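Local coordinates for protein endoglucanase (Uncultured bacterium, PDB 3X17) that hydrolyses internal beta-1,4-glucosidic bonds of cellulose, as a glycoside hydrolase family 9 endoglucanase carrying an N-terminal Ig-like domain, at residues L53-A58 with G95-Q100; R76-D81 with P425-S430; D152-V157 with V262-V267; S314-D319 with R334-D339. All blocks are in the same frame, centred on the assembly; numbering follows the deposited sequence.

Contact 1: residues L53-A58 with G95-Q100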
loop_
_atom_site.group_PDB
_atom_site.type_symbol
_atom_site.label_atom_id
_atom_site.label_comp_id
_atom_site.label_asym_id
_atom_site.label_seq_id
_atom_site.Cartn_x
_atom_site.Cartn_y
_atom_site.Cartn_z
ATOM N N LEU A 53 2.634 28.636 18.091
ATOM C CA LEU A 53 2.417 27.248 18.510
ATOM C C LEU A 53 3.255 26.876 19.716
ATOM O O LEU A 53 4.459 27.160 19.768
ATOM C CB LEU A 53 2.718 26.289 17.361
ATOM C CG LEU A 53 2.578 24.779 17.628
ATOM C CD1 LEU A 53 1.106 24.355 17.649
ATOM C CD2 LEU A 53 3.300 24.020 16.530
ATOM N N GLN A 54 2.637 26.179 20.657
ATOM C CA GLN A 54 3.382 25.493 21.678
ATOM C C GLN A 54 3.215 23.985 21.518
ATOM O O GLN A 54 2.180 23.516 21.041
ATOM C CB GLN A 54 2.914 25.932 23.068
ATOM C CG GLN A 54 2.850 27.429 23.248
ATOM C CD GLN A 54 2.177 27.802 24.551
ATOM O OE1 GLN A 54 1.111 27.284 24.876
ATOM N NE2 GLN A 54 2.818 28.674 25.323
ATOM N N ILE A 55 4.255 23.240 21.875
ATOM C CA ILE A 55 4.116 21.825 22.167
ATOM C C ILE A 55 4.199 21.660 23.667
ATOM O O ILE A 55 5.059 22.246 24.315
ATOM C CB ILE A 55 5.243 20.982 21.559
ATOM C CG1 ILE A 55 5.396 21.205 20.041
ATOM C CG2 ILE A 55 5.153 19.517 22.041
ATOM C CD1 ILE A 55 4.111 21.157 19.228
ATOM N N VAL A 56 3.365 20.782 24.200
ATOM C CA VAL A 56 3.092 20.748 25.626
ATOM C C VAL A 56 3.095 19.284 26.104
ATOM O O VAL A 56 2.505 18.425 25.464
ATOM C CB VAL A 56 1.713 21.374 25.887
ATOM C CG1 VAL A 56 1.281 21.095 27.275
ATOM C CG2 VAL A 56 1.754 22.876 25.628
ATOM N N ARG A 57 3.787 18.986 27.197
ATOM C CA ARG A 57 3.700 17.640 27.782
ATOM C C ARG A 57 2.240 17.253 28.027
ATOM O O ARG A 57 1.439 18.071 28.496
ATOM C CB ARG A 57 4.510 17.533 29.081
ATOM C CG ARG A 57 6.025 17.458 28.878
ATOM C CD ARG A 57 6.644 16.269 29.614
ATOM N NE ARG A 57 6.485 16.390 31.060
ATOM C CZ ARG A 57 7.276 17.119 31.842
ATOM N NH1 ARG A 57 8.312 17.771 31.325
ATOM N NH2 ARG A 57 7.039 17.190 33.146
ATOM N N ALA A 58 1.878 16.036 27.634
ATOM C CA ALA A 58 0.519 15.546 27.845
ATOM C C ALA A 58 0.146 15.570 29.324
ATOM O O ALA A 58 -0.945 16.005 29.678
ATOM C CB ALA A 58 0.353 14.143 27.277
ATOM N N GLY A 95 8.478 11.035 24.591
ATOM C CA GLY A 95 7.340 11.159 25.490
ATOM C C GLY A 95 6.028 11.418 24.776
ATOM O O GLY A 95 5.912 11.228 23.558
ATOM N N ARG A 96 5.065 11.947 25.513
ATOM C CA ARG A 96 3.751 12.188 24.946
ATOM C C ARG A 96 3.382 13.651 25.051
ATOM O O ARG A 96 3.581 14.263 26.099
ATOM C CB ARG A 96 2.724 11.358 25.703
ATOM C CG ARG A 96 1.508 11.065 24.890
ATOM C CD ARG A 96 0.958 9.660 25.177
ATOM N NE ARG A 96 -0.169 9.422 24.287
ATOM C CZ ARG A 96 -0.046 9.002 23.035
ATOM N NH1 ARG A 96 1.140 8.622 22.575
ATOM N NH2 ARG A 96 -1.121 8.906 22.265
ATOM N N TYR A 97 2.749 14.178 24.008
ATOM C CA TYR A 97 2.627 15.618 23.844
ATOM C C TYR A 97 1.300 16.055 23.205
ATOM O O TYR A 97 0.586 15.250 22.594
ATOM C CB TYR A 97 3.793 16.167 23.008
ATOM C CG TYR A 97 5.172 15.868 23.569
ATOM C CD1 TYR A 97 5.807 16.752 24.441
ATOM C CD2 TYR A 97 5.871 14.744 23.162
ATOM C CE1 TYR A 97 7.083 16.488 24.926
ATOM C CE2 TYR A 97 7.132 14.472 23.636
ATOM C CZ TYR A 97 7.747 15.358 24.499
ATOM O OH TYR A 97 9.014 15.068 24.945
ATOM N N VAL A 98 1.049 17.356 23.258
ATOM C CA VAL A 98 -0.034 17.982 22.533
ATOM C C VAL A 98 0.468 19.255 21.860
ATOM O O VAL A 98 1.329 19.955 22.397
ATOM C CB VAL A 98 -1.184 18.311 23.484
ATOM C CG1 VAL A 98 -2.101 19.342 22.877
ATOM C CG2 VAL A 98 -1.949 17.025 23.844
ATOM N N ALA A 99 -0.031 19.533 20.662
ATOM C CA ALA A 99 0.244 20.801 19.999
ATOM C C ALA A 99 -0.911 21.769 20.238
ATOM O O ALA A 99 -2.093 21.401 20.108
ATOM C CB ALA A 99 0.468 20.596 18.489
ATOM N N GLN A 100 -0.559 23.016 20.554
ATOM C CA GLN A 100 -1.496 23.980 21.127
ATOM C C GLN A 100 -1.216 25.317 20.493
ATOM O O GLN A 100 -0.147 25.879 20.702
ATOM C CB GLN A 100 -1.259 24.080 22.638
ATOM C CG GLN A 100 -2.110 25.127 23.350
ATOM C CD GLN A 100 -3.572 24.737 23.399
ATOM O OE1 GLN A 100 -4.432 25.421 22.843
ATOM N NE2 GLN A 100 -3.858 23.611 24.046
#
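I55 and Y97 cross at about a right angle, the isoleucine methyl CG2 lying 3.7 Å from Y97 CD1 and approaching the ring obliquely. The other branch of I55 leaves with CG1 anti to the carbonyl carbon (chi1 -54°), and CD1 at its end rests 3.8 Å from A99 CB. L53 CD1 meets the same A99 methyl at 3.9 Å. An alanine in place of I55 would probably open a gap between Y97 and A99 and leave the Y97 ring less firmly fixed. V56 O sits at the edge of that ring, near its plane. V56 and V98 share the face of the sheet that bears Q54 and Q100. These two glutamines run side by side, pointing the same way, and the Q54 amide reaches on to E66 through NE2. Q54 and V56 each exchange two backbone bonds with their partners Q100 and V98, among them Q54 N to Q100 O at 2.8 Å. A58 N continues the ladder to R96 O at 2.9 Å, just past the strand end. Strand 95-101 thus pairs antiparallel with strand 52-57, with I55 and A99 on the other face, a pattern that fits the beta-sandwich of an Ig-like domain.

Contact 2: residues R76-D81 with P425-S430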
loop_
_atom_site.group_PDB
_atom_site.type_symbol
_atom_site.label_atom_id
_atom_site.label_comp_id
_atom_site.label_asym_id
_atom_site.label_seq_id
_atom_site.Cartn_x
_atom_site.Cartn_y
_atom_site.Cartn_z
ATOM N N ARG A 76 -3.901 26.288 -2.969
ATOM C CA ARG A 76 -4.823 26.684 -4.031
ATOM C C ARG A 76 -5.082 25.543 -5.025
ATOM O O ARG A 76 -6.132 25.491 -5.683
ATOM C CB ARG A 76 -4.252 27.887 -4.771
ATOM C CG ARG A 76 -5.268 28.856 -5.329
ATOM C CD ARG A 76 -4.541 30.024 -6.014
ATOM N NE ARG A 76 -3.487 29.554 -6.914
ATOM C CZ ARG A 76 -2.184 29.576 -6.633
ATOM N NH1 ARG A 76 -1.755 30.071 -5.477
ATOM N NH2 ARG A 76 -1.306 29.101 -7.513
ATOM N N LEU A 77 -4.126 24.625 -5.120
ATOM C CA LEU A 77 -4.183 23.587 -6.139
ATOM C C LEU A 77 -4.754 22.273 -5.624
ATOM O O LEU A 77 -4.869 21.302 -6.374
ATOM C CB LEU A 77 -2.798 23.366 -6.727
ATOM C CG LEU A 77 -2.344 24.535 -7.616
ATOM C CD1 LEU A 77 -1.110 24.127 -8.397
ATOM C CD2 LEU A 77 -3.485 24.963 -8.582
ATOM N N VAL A 78 -5.078 22.232 -4.349
ATOM C CA VAL A 78 -5.509 20.999 -3.727
ATOM C C VAL A 78 -6.681 21.128 -2.796
ATOM O O VAL A 78 -7.747 20.782 -3.154
ATOM C CB VAL A 78 -4.359 20.303 -2.950
ATOM C CG1 VAL A 78 -4.721 18.905 -2.601
ATOM C CG2 VAL A 78 -3.113 20.312 -3.713
ATOM N N SER A 79 -6.468 21.615 -1.593
ATOM C CA SER A 79 -7.559 21.694 -0.617
ATOM C C SER A 79 -8.333 23.004 -0.733
ATOM O O SER A 79 -9.490 23.069 -0.352
ATOM C CB SER A 79 -7.062 21.526 0.819
ATOM O OG SER A 79 -6.229 22.609 1.217
ATOM N N GLY A 80 -7.664 24.079 -1.130
ATOM C CA GLY A 80 -8.244 25.417 -0.992
ATOM C C GLY A 80 -7.995 26.083 0.359
ATOM O O GLY A 80 -8.347 27.240 0.544
ATOM N N ASP A 81 -7.413 25.363 1.321
ATOM C CA ASP A 81 -7.282 25.912 2.675
ATOM C C ASP A 81 -6.244 27.028 2.788
ATOM O O ASP A 81 -5.314 27.132 1.981
ATOM C CB ASP A 81 -6.978 24.834 3.721
ATOM C CG ASP A 81 -8.076 23.790 3.832
ATOM O OD1 ASP A 81 -9.149 23.979 3.210
ATOM O OD2 ASP A 81 -7.852 22.786 4.554
ATOM N N PRO A 425 0.950 14.314 -2.713
ATOM C CA PRO A 425 1.373 14.651 -4.078
ATOM C C PRO A 425 0.291 14.391 -5.109
ATOM O O PRO A 425 0.558 13.815 -6.171
ATOM C CB PRO A 425 2.595 13.746 -4.312
ATOM C CG PRO A 425 2.469 12.651 -3.291
ATOM C CD PRO A 425 1.420 12.984 -2.297
ATOM N N ILE A 426 -0.892 14.935 -4.846
ATOM C CA ILE A 426 -2.041 14.700 -5.695
ATOM C C ILE A 426 -2.840 15.992 -5.796
ATOM O O ILE A 426 -3.177 16.597 -4.781
ATOM C CB ILE A 426 -2.937 13.569 -5.126
ATOM C CG1 ILE A 426 -2.102 12.292 -4.930
ATOM C CG2 ILE A 426 -4.100 13.308 -6.061
ATOM C CD1 ILE A 426 -2.787 11.190 -4.101
ATOM N N LEU A 427 -3.099 16.446 -7.015
ATOM C CA LEU A 427 -3.837 17.705 -7.185
ATOM C C LEU A 427 -5.343 17.459 -7.272
ATOM O O LEU A 427 -5.795 16.381 -7.708
ATOM C CB LEU A 427 -3.356 18.457 -8.424
ATOM C CG LEU A 427 -1.858 18.787 -8.534
ATOM C CD1 LEU A 427 -1.574 19.457 -9.858
ATOM C CD2 LEU A 427 -1.431 19.691 -7.368
ATOM N N ALA A 428 -6.105 18.466 -6.858
ATOM C CA ALA A 428 -7.542 18.511 -7.073
ATOM C C ALA A 428 -7.926 18.145 -8.510
ATOM O O ALA A 428 -7.296 18.594 -9.465
ATOM C CB ALA A 428 -8.100 19.907 -6.710
ATOM N N GLY A 429 -8.967 17.332 -8.652
ATOM C CA GLY A 429 -9.324 16.783 -9.954
ATOM C C GLY A 429 -8.655 15.443 -10.200
ATOM O O GLY A 429 -9.038 14.714 -11.121
ATOM N N SER A 430 -7.661 15.088 -9.388
ATOM C CA SER A 430 -6.967 13.821 -9.642
ATOM C C SER A 430 -7.055 12.821 -8.496
ATOM O O SER A 430 -6.272 11.867 -8.452
ATOM C CB SER A 430 -5.493 14.046 -10.032
ATOM O OG SER A 430 -5.390 14.473 -11.379
#
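The flat group at the centre is the peptide carbonyl of L77, whose O receives A428 N in the carbonyl plane at 3.1 Å, with a C=O...donor angle of 148°. L427 CD2 stands to one side of that plane, 3.9 Å from L77 O, and A428 CB to the other side, 3.5 Å from the same oxygen. One carbonyl is therefore bonded in its plane and flanked by methyls. This is a loop-to-loop junction between domains: the turn joining strands 63-74 and 82-87 of the Ig-like domain meets a type II beta turn, L427 to S430, between helices 396-418 and 435-452 of the catalytic barrel. G429 takes the third position of that turn with a positive phi. L427 CD2 also reaches L77 CB and V78 CG2, the side chains of V78 and L427 crossing at about a right angle. Within the Ig-like loop S79 OG accepts from D81 N, an ST turn. The D81 carboxylate adds further ties to the barrel, a salt bridge to R527 and a hydrogen bond to Y422. V78 is placed with CG1 anti to its backbone N (chi1 -166°), and that methyl ends 3.5 Å from I426 O.

Contact 3: residues D152-V157 with V262-V267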
loop_
_atom_site.group_PDB
_atom_site.type_symbol
_atom_site.label_atom_id
_atom_site.label_comp_id
_atom_site.label_asym_id
_atom_site.label_seq_id
_atom_site.Cartn_x
_atom_site.Cartn_y
_atom_site.Cartn_z
ATOM N N ASP A 152 -12.652 -23.463 -1.707
ATOM C CA ASP A 152 -12.117 -22.647 -2.827
ATOM C C ASP A 152 -11.257 -23.558 -3.706
ATOM O O ASP A 152 -10.303 -24.141 -3.197
ATOM C CB ASP A 152 -11.205 -21.520 -2.285
ATOM C CG ASP A 152 -11.971 -20.366 -1.632
ATOM O OD1 ASP A 152 -13.222 -20.337 -1.686
ATOM O OD2 ASP A 152 -11.310 -19.463 -1.048
ATOM N N GLY A 153 -11.520 -23.679 -5.010
ATOM C CA GLY A 153 -12.772 -23.331 -5.663
ATOM C C GLY A 153 -12.920 -24.120 -6.960
ATOM O O GLY A 153 -12.122 -25.005 -7.266
ATOM N N TYR A 154 -13.964 -23.826 -7.713
ATOM C CA TYR A 154 -14.336 -24.643 -8.872
ATOM C C TYR A 154 -14.022 -23.870 -10.145
ATOM O O TYR A 154 -14.348 -22.686 -10.248
ATOM C CB TYR A 154 -15.846 -24.961 -8.813
ATOM C CG TYR A 154 -16.190 -25.877 -7.662
ATOM C CD1 TYR A 154 -16.368 -25.370 -6.373
ATOM C CD2 TYR A 154 -16.125 -27.266 -7.814
ATOM C CE1 TYR A 154 -16.662 -26.210 -5.306
ATOM C CE2 TYR A 154 -16.395 -28.111 -6.753
ATOM C CZ TYR A 154 -16.634 -27.587 -5.499
ATOM O OH TYR A 154 -16.842 -28.446 -4.439
ATOM N N VAL A 155 -13.449 -24.546 -11.126
ATOM C CA VAL A 155 -13.064 -23.892 -12.377
ATOM C C VAL A 155 -14.281 -23.356 -13.106
ATOM O O VAL A 155 -15.210 -24.114 -13.374
ATOM C CB VAL A 155 -12.341 -24.869 -13.310
ATOM C CG1 VAL A 155 -12.009 -24.183 -14.618
ATOM C CG2 VAL A 155 -11.073 -25.403 -12.634
ATOM N N LEU A 156 -14.266 -22.072 -13.463
ATOM C CA LEU A 156 -15.405 -21.472 -14.130
ATOM C C LEU A 156 -15.556 -21.869 -15.599
ATOM O O LEU A 156 -16.641 -22.254 -16.002
ATOM C CB LEU A 156 -15.439 -19.954 -13.966
ATOM C CG LEU A 156 -16.681 -19.302 -14.605
ATOM C CD1 LEU A 156 -17.950 -19.774 -13.890
ATOM C CD2 LEU A 156 -16.609 -17.787 -14.555
ATOM N N VAL A 157 -14.485 -21.780 -16.389
ATOM C CA VAL A 157 -14.558 -22.140 -17.811
ATOM C C VAL A 157 -13.625 -23.278 -18.213
ATOM O O VAL A 157 -12.557 -23.445 -17.625
ATOM C CB VAL A 157 -14.377 -20.915 -18.773
ATOM C CG1 VAL A 157 -15.164 -19.691 -18.272
ATOM C CG2 VAL A 157 -12.910 -20.607 -19.023
ATOM N N VAL A 262 -21.037 -18.955 2.221
ATOM C CA VAL A 262 -20.946 -20.384 1.984
ATOM C C VAL A 262 -21.324 -20.693 0.525
ATOM O O VAL A 262 -21.225 -21.830 0.066
ATOM C CB VAL A 262 -21.804 -21.142 3.048
ATOM C CG1 VAL A 262 -23.228 -21.406 2.562
ATOM C CG2 VAL A 262 -21.102 -22.384 3.528
ATOM N N GLN A 263 -21.601 -19.643 -0.244
ATOM C CA GLN A 263 -21.789 -19.795 -1.684
ATOM C C GLN A 263 -20.600 -20.514 -2.360
ATOM O O GLN A 263 -19.478 -20.501 -1.858
ATOM C CB GLN A 263 -22.065 -18.446 -2.347
ATOM C CG GLN A 263 -20.879 -17.477 -2.268
ATOM C CD GLN A 263 -21.104 -16.222 -3.071
ATOM O OE1 GLN A 263 -21.548 -16.273 -4.221
ATOM N NE2 GLN A 263 -20.788 -15.075 -2.476
ATOM N N ARG A 264 -20.862 -21.175 -3.483
ATOM C CA ARG A 264 -19.800 -21.837 -4.196
ATOM C C ARG A 264 -18.872 -20.741 -4.717
ATOM O O ARG A 264 -19.343 -19.645 -5.066
ATOM C CB ARG A 264 -20.378 -22.627 -5.363
ATOM C CG ARG A 264 -19.322 -23.195 -6.298
ATOM C CD ARG A 264 -19.887 -24.310 -7.135
ATOM N NE ARG A 264 -20.011 -25.506 -6.327
ATOM C CZ ARG A 264 -19.999 -26.737 -6.818
ATOM N NH1 ARG A 264 -19.888 -26.936 -8.123
ATOM N NH2 ARG A 264 -20.098 -27.761 -5.997
ATOM N N ARG A 265 -17.563 -21.003 -4.709
ATOM C CA ARG A 265 -16.597 -20.035 -5.236
ATOM C C ARG A 265 -15.852 -20.599 -6.431
ATOM O O ARG A 265 -15.501 -21.778 -6.447
ATOM C CB ARG A 265 -15.607 -19.599 -4.158
ATOM C CG ARG A 265 -16.298 -19.081 -2.902
ATOM C CD ARG A 265 -15.780 -17.720 -2.498
ATOM N NE ARG A 265 -14.394 -17.767 -2.011
ATOM C CZ ARG A 265 -13.775 -16.694 -1.532
ATOM N NH1 ARG A 265 -14.424 -15.539 -1.501
ATOM N NH2 ARG A 265 -12.562 -16.774 -1.029
ATOM N N TYR A 266 -15.592 -19.728 -7.402
ATOM C CA TYR A 266 -15.125 -20.110 -8.731
ATOM C C TYR A 266 -13.762 -19.528 -9.034
ATOM O O TYR A 266 -13.412 -18.442 -8.568
ATOM C CB TYR A 266 -16.095 -19.649 -9.820
ATOM C CG TYR A 266 -17.416 -20.375 -9.773
ATOM C CD1 TYR A 266 -17.563 -21.642 -10.339
ATOM C CD2 TYR A 266 -18.494 -19.824 -9.096
ATOM C CE1 TYR A 266 -18.782 -22.322 -10.260
ATOM C CE2 TYR A 266 -19.698 -20.504 -8.985
ATOM C CZ TYR A 266 -19.844 -21.740 -9.581
ATOM O OH TYR A 266 -21.050 -22.385 -9.448
ATOM N N VAL A 267 -12.997 -20.276 -9.815
ATOM C CA VAL A 267 -11.666 -19.867 -10.231
ATOM C C VAL A 267 -11.807 -19.357 -11.650
ATOM O O VAL A 267 -12.237 -20.088 -12.537
ATOM C CB VAL A 267 -10.712 -21.077 -10.202
ATOM C CG1 VAL A 267 -9.343 -20.726 -10.782
ATOM C CG2 VAL A 267 -10.619 -21.605 -8.776
HETATM O O HOH W 1 -12.071 -20.580 -15.394
#
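D152 and R265 form a side-on salt bridge: R265 NE donates to D152 OD1 at 2.8 Å and R265 NH2 to D152 OD2 at 3.0 Å. Both oxygens lie close to the guanidinium plane, though the carboxylate is turned 26° from it, and are met on their syn sides, so the paired bonds fix the rotation of the two groups. D152 OD2 has a second charged partner in K182, while R265 NH1 donates to Y180 O. A leucine in place of R265 would probably leave D152 to K182 without its two-pronged arginine partner, and Y180 O without that donor. A second arginine works through its face. The R264 guanidinium stacks on the Y154 ring with the planes 7° apart, and CZ stands 3.6 Å from the ring centroid, a cation-pi contact. A bend at chi3 (-76°) brings R264 NE to 3.6 Å from Y154 CD1. Backbone bonds join the two strands in parallel: Y154 N to R265 O, V267 N to Y154 O at 2.8 Å, and L156 N to V267 O. Water 1 links V267 O to V157 N. Apolar contacts add to this, L156 CD1 lying 4.0 Å from Y266 CD1. Strand 154-155 forms one edge of a four-stranded mixed sheet, beside strand 265-271. V267 packs on Y244 and L247 of strand 243-249, and R265 touches C132 and H149, two ligands of the nearby zinc ion.

Contact 4: residues S314-D319 with R334-D339. With CA (calcium ion), chain E.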
loop_
_atom_site.group_PDB
_atom_site.type_symbol
_atom_site.label_atom_id
_atom_site.label_comp_id
_atom_site.label_asym_id
_atom_site.label_seq_id
_atom_site.Cartn_x
_atom_site.Cartn_y
_atom_site.Cartn_z
ATOM N N SER A 314 3.007 -17.354 -25.867
ATOM C CA SER A 314 1.627 -16.884 -25.859
ATOM C C SER A 314 1.568 -15.375 -26.108
ATOM O O SER A 314 2.423 -14.641 -25.621
ATOM C CB SER A 314 0.981 -17.242 -24.521
ATOM O OG SER A 314 -0.282 -16.621 -24.422
ATOM N N GLY A 315 0.610 -14.930 -26.922
ATOM C CA GLY A 315 0.285 -13.505 -27.072
ATOM C C GLY A 315 -0.506 -13.034 -25.848
ATOM O O GLY A 315 -0.768 -13.808 -24.923
ATOM N N PRO A 316 -0.881 -11.757 -25.829
ATOM C CA PRO A 316 -1.680 -11.203 -24.754
ATOM C C PRO A 316 -2.956 -12.015 -24.561
ATOM O O PRO A 316 -3.651 -12.296 -25.525
ATOM C CB PRO A 316 -2.012 -9.811 -25.276
ATOM C CG PRO A 316 -0.762 -9.447 -26.080
ATOM C CD PRO A 316 -0.431 -10.726 -26.782
ATOM N N ILE A 317 -3.254 -12.395 -23.324
ATOM C CA ILE A 317 -4.566 -12.916 -22.999
ATOM C C ILE A 317 -5.143 -12.083 -21.874
ATOM O O ILE A 317 -4.810 -12.269 -20.702
ATOM C CB ILE A 317 -4.489 -14.411 -22.574
ATOM C CG1 ILE A 317 -3.880 -15.234 -23.711
ATOM C CG2 ILE A 317 -5.897 -14.948 -22.192
ATOM C CD1 ILE A 317 -3.624 -16.694 -23.368
ATOM N N LEU A 318 -6.027 -11.167 -22.234
ATOM C CA LEU A 318 -6.473 -10.186 -21.298
ATOM C C LEU A 318 -7.978 -10.018 -21.419
ATOM O O LEU A 318 -8.473 -8.918 -21.651
ATOM C CB LEU A 318 -5.734 -8.864 -21.548
ATOM C CG LEU A 318 -4.201 -8.992 -21.355
ATOM C CD1 LEU A 318 -3.427 -7.805 -21.890
ATOM C CD2 LEU A 318 -3.853 -9.205 -19.896
ATOM N N ASP A 319 -8.711 -11.111 -21.248
ATOM C CA ASP A 319 -10.174 -11.071 -21.364
ATOM C C ASP A 319 -10.832 -10.973 -20.009
ATOM O O ASP A 319 -10.620 -11.835 -19.139
ATOM C CB ASP A 319 -10.681 -12.335 -22.061
ATOM C CG ASP A 319 -10.106 -12.497 -23.439
ATOM O OD1 ASP A 319 -10.059 -11.490 -24.187
ATOM O OD2 ASP A 319 -9.737 -13.636 -23.784
ATOM N N ARG A 334 -5.362 -4.066 -18.705
ATOM C CA ARG A 334 -5.547 -4.340 -20.140
ATOM C C ARG A 334 -4.261 -4.261 -20.986
ATOM O O ARG A 334 -4.320 -4.266 -22.219
ATOM C CB ARG A 334 -6.714 -3.498 -20.708
ATOM C CG ARG A 334 -7.982 -3.721 -19.858
ATOM C CD ARG A 334 -9.302 -3.302 -20.476
ATOM N NE ARG A 334 -10.013 -4.466 -21.005
ATOM C CZ ARG A 334 -11.166 -4.939 -20.551
ATOM N NH1 ARG A 334 -11.794 -4.363 -19.537
ATOM N NH2 ARG A 334 -11.681 -6.019 -21.114
ATOM N N ASP A 335 -3.108 -4.354 -20.319
ATOM C CA ASP A 335 -1.812 -4.423 -21.013
ATOM C C ASP A 335 -0.793 -5.205 -20.187
ATOM O O ASP A 335 -0.537 -4.863 -19.025
ATOM C CB ASP A 335 -1.313 -2.995 -21.301
ATOM C CG ASP A 335 0.007 -2.956 -22.078
ATOM O OD1 ASP A 335 0.565 -4.014 -22.414
ATOM O OD2 ASP A 335 0.517 -1.839 -22.317
ATOM N N ASP A 336 -0.182 -6.222 -20.784
ATOM C CA ASP A 336 0.725 -7.095 -20.058
ATOM C C ASP A 336 2.215 -6.801 -20.257
ATOM O O ASP A 336 3.078 -7.543 -19.767
ATOM C CB ASP A 336 0.410 -8.571 -20.347
ATOM C CG ASP A 336 0.839 -9.021 -21.745
ATOM O OD1 ASP A 336 1.530 -8.249 -22.442
ATOM O OD2 ASP A 336 0.550 -10.189 -22.115
ATOM N N ALA A 337 2.532 -5.768 -21.034
ATOM C CA ALA A 337 3.952 -5.516 -21.392
ATOM C C ALA A 337 4.763 -5.024 -20.185
ATOM O O ALA A 337 5.918 -5.426 -19.999
ATOM C CB ALA A 337 4.063 -4.486 -22.589
ATOM N N ASP A 338 4.153 -4.179 -19.358
ATOM C CA ASP A 338 4.816 -3.723 -18.162
ATOM C C ASP A 338 5.000 -4.840 -17.149
ATOM O O ASP A 338 6.032 -4.904 -16.468
ATOM C CB ASP A 338 4.153 -2.469 -17.550
ATOM C CG ASP A 338 2.661 -2.617 -17.355
ATOM O OD1 ASP A 338 2.170 -3.763 -17.256
ATOM O OD2 ASP A 338 1.973 -1.573 -17.288
ATOM N N ASP A 339 4.007 -5.724 -17.066
ATOM C CA ASP A 339 4.120 -6.957 -16.270
ATOM C C ASP A 339 5.171 -7.940 -16.802
ATOM O O ASP A 339 5.961 -8.485 -16.020
ATOM C CB ASP A 339 2.740 -7.629 -16.159
ATOM C CG ASP A 339 1.649 -6.627 -15.826
ATOM O OD1 ASP A 339 1.514 -6.295 -14.645
ATOM O OD2 ASP A 339 0.919 -6.164 -16.731
HETATM CA CA CA E . -0.177 -4.209 -16.902
HETATM O O HOH W 2 -0.265 -1.934 -17.908
#
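L318 meets a calcium-binding turn with a single methyl set against the backbone: CD1 lies 3.7 Å from R334 O and 3.8 Å from D336 N, and it also touches D335 N. The two segments touch mainly by van der Waals contact, and none of the carboxylates of 334-339 finds a hydrogen-bond donor in 314-319. Beside L318, D336 turns its carboxylate to the proline, OD2 standing 3.6 Å from P316 CA. D336 OD2 finds its polar partners elsewhere, in R340 and T272, and the T272 hydroxyl also serves I317 N, so this threonine ties both segments to the start of helix 272-288. The metal lies on the far side of the turn. D335 binds calcium through its backbone O at 2.2 Å. D338 reaches the ion through OD1 at 2.4 Å, and D339 through OD2 at 2.2 Å. Water 2 stands 2.5 Å from the calcium, and D333 and V377 complete the shell. While D335 binds the metal through its main chain, its carboxylate caps the start of helix 337-351: OD1 accepts from A337 N at 3.0 Å, the donor lying above the carboxylate plane. D339 OD1 has a salt bridge to K277. Calcium probably offsets the repulsion among these clustered acidic groups, and so is likely to fix the turn against which L318 packs.

How the contacts relate
Contacts 1 and 3 are partly buried pairings of strands, antiparallel in the Ig-like domain and parallel in the catalytic domain, with centres about 54 Å apart on opposite sides of the chain's centre. Contact 1 is mainly backbone ladder and apolar packing, whereas contact 3 adds arginine chemistry beside the zinc site. Contact 2 joins two loops, contact 4 a loop to the turn that starts helix 337-351, and each buries less than half as much surface. Contact 2 bridges the two domains and is partly buried, while contact 4 lies at the surface and carries calcium ligands. Contacts 3 and 4 both fall inside the loop closed by contact 2, and their nearest atoms are about 9 Å apart.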